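Local coordinates for protein dITP/XTP pyrophosphatase (Mycobacteroides abscessus, PDB 6WWD) that probably hydrolyses non-canonical purine nucleoside triphosphates such as XTP, dITP and ITP to monophosphates and diphosphate, clearing them from the nucleotide pool, at residues Leu75-Leu80 against Gly143-Ile148; Ala103-Gln108 against Asp158-Pro163. All coordinates share one frame; numbering follows the deposited sequence.

From the N terminus, the chain reaches Leu75-Leu80 at the end of strand 67-77. Helix 98-108 follows and carries Ala103-Gln108. Strands 118-128 and 134-145 come next, and Gly143-Ile148 holds the last residues of the second and the loop after it. Contact 1 closes there, around 62 intervening residues. Asp158-Pro163 then returns to the helix and closes contact 2 around 49 residues. The segments alternate, so the two loops cross rather than nest. Their centres lie about 6 Å apart. Contact 1 ties two strands across the one between them, and contact 2 sets the helix against the entry to strand 161-163. Probable backbone hydrogen bonds link Gly143-Ile148 to Asp158-Pro163.

Contact 1. Residues Leu75-Leu80 against Gly143-Ile148; sequences LAVDAL and GSIARI
Leu75, Val77 and Ile145 meet without a flat group among them; their branched side chains make the whole contact. Ile145 reaches across from strand 134-145 and ends over the two residues of strand 67-77. Its CD1 stands 4.2 Å from Leu75 CD2. Its CG1 lies 4.2 Å from Val77 CG2. CD1 is also 4.2 Å from Val77 CG2, so it sits over both residues. Leu75 CD2 and Val77 CG2 are themselves 4.1 Å apart and form one continuous apolar patch. The torsions explain this patch. Leu75 has CG opposite its backbone N (chi1 -179°), which places CD2 beside Ile145 CD1. In Val77 the CG1 branch takes that position, and CG2 turns to the Leu75 side.

The two backbones are not paired with each other. The nearest CA atoms, of Val77 and Ser144, are 7.8 Å apart. Strand 118-128 runs between them and hydrogen-bonds to both, and its small Ala119 lies against Val77 and Ile145. Just before that strand, Arg117 donates NE to Ile145 O and NH2 to Ala146 O. This is packing between next-but-one strands of the sheet. Helix 98-108 covers it, with Leu105 on Leu75 and Leu106 on Ile145. Leu75 also touches Tyr157, which is predicted to bind substrate, so this patch lies beside the probable nucleotide site.

All three side chains are buried. They meet at ordinary to rather loose van der Waals distance, with no polar atom between them. The chemistry is therefore hydrophobic burial and dispersion, with little directional preference.

Contact 2. Residues Ala103-Gln108 against Asp158-Pro163; sequences ALLLAQ and DPIFVP
Ile160 sets CG1 between its backbone N and carbonyl carbon (chi1 60°), which sends its two branches to two neighbouring leucines of the helix. Leu106 turns CG opposite its carbonyl carbon (chi1 -72°), and this brings its fork in beside Ile160. The CD1 end of Ile160 meets Leu105 CD2 at 3.8 Å. The CG2 branch settles against the fork of Leu106. It lies 3.8 Å from Leu106 CD2, and 3.9 Å from both Leu106 CG and Leu106 CD1. Both leucines cross the isoleucine at a slant. Leu105 and Ile160 are buried, while Leu106 is partly exposed.

The apolar layer continues on the same chain, where Leu105 touches Leu75 and Leu80, and Leu106 touches Ile145 and Pro149. At the end of the helix, Gln108 NE2 hydrogen-bonds to Trp91 O of the second subunit, so the same helix also joins the subunit interface. Ile160 closes the 3-10 turn 158-160, whose first residue is predicted to bind substrate, but its own contact lies away from that site. The helix packs by leucines on this turn, which leads into strand 161-163 beside the mixed sheet, as in the alpha/beta fold of the HAM1 family.

Contact 1. Residues Leu75-Leu80 against Gly143-Ile148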
# COMPACT_ATOMS: atom_id res chain seq x y z
N LEU D 75 14.81 2.34 -7.46
CA LEU D 75 14.33 3.66 -7.07
C LEU D 75 12.83 3.62 -6.79
O LEU D 75 12.07 3.05 -7.58
CB LEU D 75 14.66 4.68 -8.17
CG LEU D 75 14.26 6.14 -7.98
CD1 LEU D 75 15.08 6.78 -6.85
CD2 LEU D 75 14.53 6.86 -9.30
N ALA D 76 12.41 4.24 -5.70
CA ALA D 76 11.01 4.32 -5.31
C ALA D 76 10.61 5.78 -5.26
O ALA D 76 11.18 6.55 -4.48
CB ALA D 76 10.75 3.65 -3.95
N VAL D 77 9.63 6.17 -6.08
CA VAL D 77 9.19 7.56 -6.19
C VAL D 77 7.76 7.65 -5.66
O VAL D 77 6.86 6.97 -6.17
CB VAL D 77 9.28 8.07 -7.64
CG1 VAL D 77 8.84 9.52 -7.74
CG2 VAL D 77 10.69 7.87 -8.22
N ASP D 78 7.56 8.50 -4.65
CA ASP D 78 6.24 8.65 -4.04
C ASP D 78 5.16 8.92 -5.10
O ASP D 78 4.11 8.28 -5.12
CB ASP D 78 6.26 9.78 -3.01
CG ASP D 78 7.24 9.52 -1.87
OD1 ASP D 78 8.05 8.57 -1.97
OD2 ASP D 78 7.23 10.27 -0.88
N ALA D 79 5.43 9.89 -5.99
CA ALA D 79 4.43 10.30 -6.98
C ALA D 79 4.08 9.19 -7.97
O ALA D 79 3.06 9.31 -8.67
CB ALA D 79 4.95 11.53 -7.74
N LEU D 80 4.90 8.14 -8.07
CA LEU D 80 4.63 7.00 -8.94
C LEU D 80 4.21 5.78 -8.13
O LEU D 80 4.41 4.63 -8.56
CB LEU D 80 5.86 6.66 -9.80
CG LEU D 80 6.47 7.75 -10.70
CD1 LEU D 80 7.63 7.18 -11.54
CD2 LEU D 80 5.46 8.46 -11.61
N GLY D 143 15.31 10.82 -0.20
CA GLY D 143 15.62 12.02 -0.95
C GLY D 143 14.45 12.49 -1.79
O GLY D 143 13.29 12.40 -1.37
N SER D 144 14.75 13.04 -2.97
CA SER D 144 13.73 13.51 -3.88
C SER D 144 14.32 13.54 -5.29
O SER D 144 15.53 13.39 -5.48
CB SER D 144 13.18 14.88 -3.46
OG SER D 144 14.22 15.84 -3.42
N ILE D 145 13.46 13.74 -6.27
CA ILE D 145 13.89 13.76 -7.66
C ILE D 145 14.17 15.20 -8.08
O ILE D 145 13.33 16.08 -7.91
CB ILE D 145 12.84 13.11 -8.58
CG1 ILE D 145 12.53 11.68 -8.10
CG2 ILE D 145 13.32 13.14 -10.04
CD1 ILE D 145 13.75 10.78 -7.93
N ALA D 146 15.36 15.43 -8.65
CA ALA D 146 15.69 16.73 -9.19
C ALA D 146 14.82 17.07 -10.40
O ALA D 146 14.17 16.22 -11.01
CB ALA D 146 17.17 16.79 -9.59
N ARG D 147 14.86 18.34 -10.78
CA ARG D 147 14.17 18.80 -11.97
C ARG D 147 15.06 18.74 -13.20
O ARG D 147 14.54 18.62 -14.32
CB ARG D 147 13.67 20.22 -11.77
CG ARG D 147 12.69 20.29 -10.64
CD ARG D 147 11.89 21.55 -10.66
NE ARG D 147 10.95 21.54 -9.54
CZ ARG D 147 9.67 21.19 -9.65
NH1 ARG D 147 9.16 20.84 -10.82
NH2 ARG D 147 8.90 21.21 -8.57
N ILE D 148 16.37 18.87 -13.03
CA ILE D 148 17.33 18.69 -14.12
C ILE D 148 18.53 17.92 -13.60
O ILE D 148 18.96 18.09 -12.46
CB ILE D 148 17.78 20.04 -14.73
CG1 ILE D 148 18.44 20.92 -13.68
CG2 ILE D 148 16.61 20.77 -15.38
CD1 ILE D 148 19.00 22.18 -14.22

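Contact 2. Residues Ala103-Gln108 against Asp158-Pro163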
# COMPACT_ATOMS: atom_id res chain seq x y z
N ALA D 103 15.50 10.21 -18.35
CA ALA D 103 14.71 11.19 -19.09
C ALA D 103 13.21 10.91 -18.96
O ALA D 103 12.41 11.83 -18.82
CB ALA D 103 15.13 11.22 -20.56
N LEU D 104 12.81 9.63 -19.01
CA LEU D 104 11.40 9.32 -18.84
C LEU D 104 10.91 9.74 -17.45
O LEU D 104 9.84 10.34 -17.31
CB LEU D 104 11.15 7.82 -19.06
CG LEU D 104 9.74 7.30 -18.73
CD1 LEU D 104 8.64 8.01 -19.57
CD2 LEU D 104 9.66 5.77 -18.85
N LEU D 105 11.67 9.41 -16.42
CA LEU D 105 11.25 9.76 -15.06
C LEU D 105 11.06 11.26 -14.91
O LEU D 105 10.03 11.72 -14.38
CB LEU D 105 12.28 9.24 -14.05
CG LEU D 105 11.90 9.49 -12.59
CD1 LEU D 105 10.56 8.88 -12.31
CD2 LEU D 105 12.93 8.85 -11.70
N LEU D 106 12.04 12.05 -15.36
CA LEU D 106 11.91 13.51 -15.31
C LEU D 106 10.68 13.99 -16.06
O LEU D 106 9.95 14.86 -15.57
CB LEU D 106 13.14 14.20 -15.91
CG LEU D 106 14.45 14.19 -15.14
CD1 LEU D 106 15.47 15.04 -15.88
CD2 LEU D 106 14.20 14.71 -13.73
N ALA D 107 10.47 13.47 -17.27
CA ALA D 107 9.33 13.90 -18.07
C ALA D 107 8.02 13.52 -17.40
O ALA D 107 7.06 14.30 -17.42
CB ALA D 107 9.39 13.31 -19.48
N GLN D 108 7.96 12.32 -16.81
CA GLN D 108 6.74 11.91 -16.11
C GLN D 108 6.42 12.86 -14.97
O GLN D 108 5.25 13.19 -14.73
CB GLN D 108 6.88 10.47 -15.59
CG GLN D 108 6.82 9.38 -16.67
CD GLN D 108 7.03 7.98 -16.11
OE1 GLN D 108 7.85 7.79 -15.22
NE2 GLN D 108 6.28 7.02 -16.62
N ASP D 158 21.48 8.45 -10.34
CA ASP D 158 22.26 9.37 -9.52
C ASP D 158 22.18 10.83 -9.96
O ASP D 158 22.07 11.70 -9.08
CB ASP D 158 23.73 8.92 -9.49
CG ASP D 158 23.94 7.67 -8.66
OD1 ASP D 158 22.97 7.22 -8.01
OD2 ASP D 158 25.06 7.11 -8.68
N PRO D 159 22.23 11.17 -11.26
CA PRO D 159 22.17 12.60 -11.64
C PRO D 159 20.84 13.27 -11.33
O PRO D 159 20.79 14.50 -11.35
CB PRO D 159 22.42 12.56 -13.16
CG PRO D 159 23.13 11.30 -13.40
CD PRO D 159 22.59 10.33 -12.41
N ILE D 160 19.76 12.54 -11.01
CA ILE D 160 18.49 13.18 -10.71
C ILE D 160 17.98 12.84 -9.32
O ILE D 160 16.85 13.17 -8.98
CB ILE D 160 17.40 12.84 -11.75
CG1 ILE D 160 17.17 11.32 -11.79
CG2 ILE D 160 17.70 13.47 -13.11
CD1 ILE D 160 15.95 10.95 -12.60
N PHE D 161 18.79 12.16 -8.50
CA PHE D 161 18.40 11.83 -7.14
C PHE D 161 19.04 12.83 -6.18
O PHE D 161 20.27 12.89 -6.10
CB PHE D 161 18.79 10.40 -6.77
CG PHE D 161 18.38 10.01 -5.37
CD1 PHE D 161 17.06 9.75 -5.07
CD2 PHE D 161 19.33 9.94 -4.35
CE1 PHE D 161 16.67 9.40 -3.77
CE2 PHE D 161 18.95 9.58 -3.04
CZ PHE D 161 17.62 9.31 -2.76
N VAL D 162 18.22 13.59 -5.47
CA VAL D 162 18.69 14.57 -4.49
C VAL D 162 18.54 13.95 -3.11
O VAL D 162 17.40 13.81 -2.62
CB VAL D 162 17.93 15.90 -4.59
CG1 VAL D 162 18.46 16.87 -3.55
CG2 VAL D 162 18.03 16.50 -6.00
N PRO D 163 19.62 13.54 -2.45
CA PRO D 163 19.52 13.04 -1.07
C PRO D 163 18.98 14.10 -0.12
O PRO D 163 19.39 15.26 -0.15
CB PRO D 163 20.98 12.70 -0.72
CG PRO D 163 21.63 12.48 -2.02
CD PRO D 163 21.00 13.48 -2.95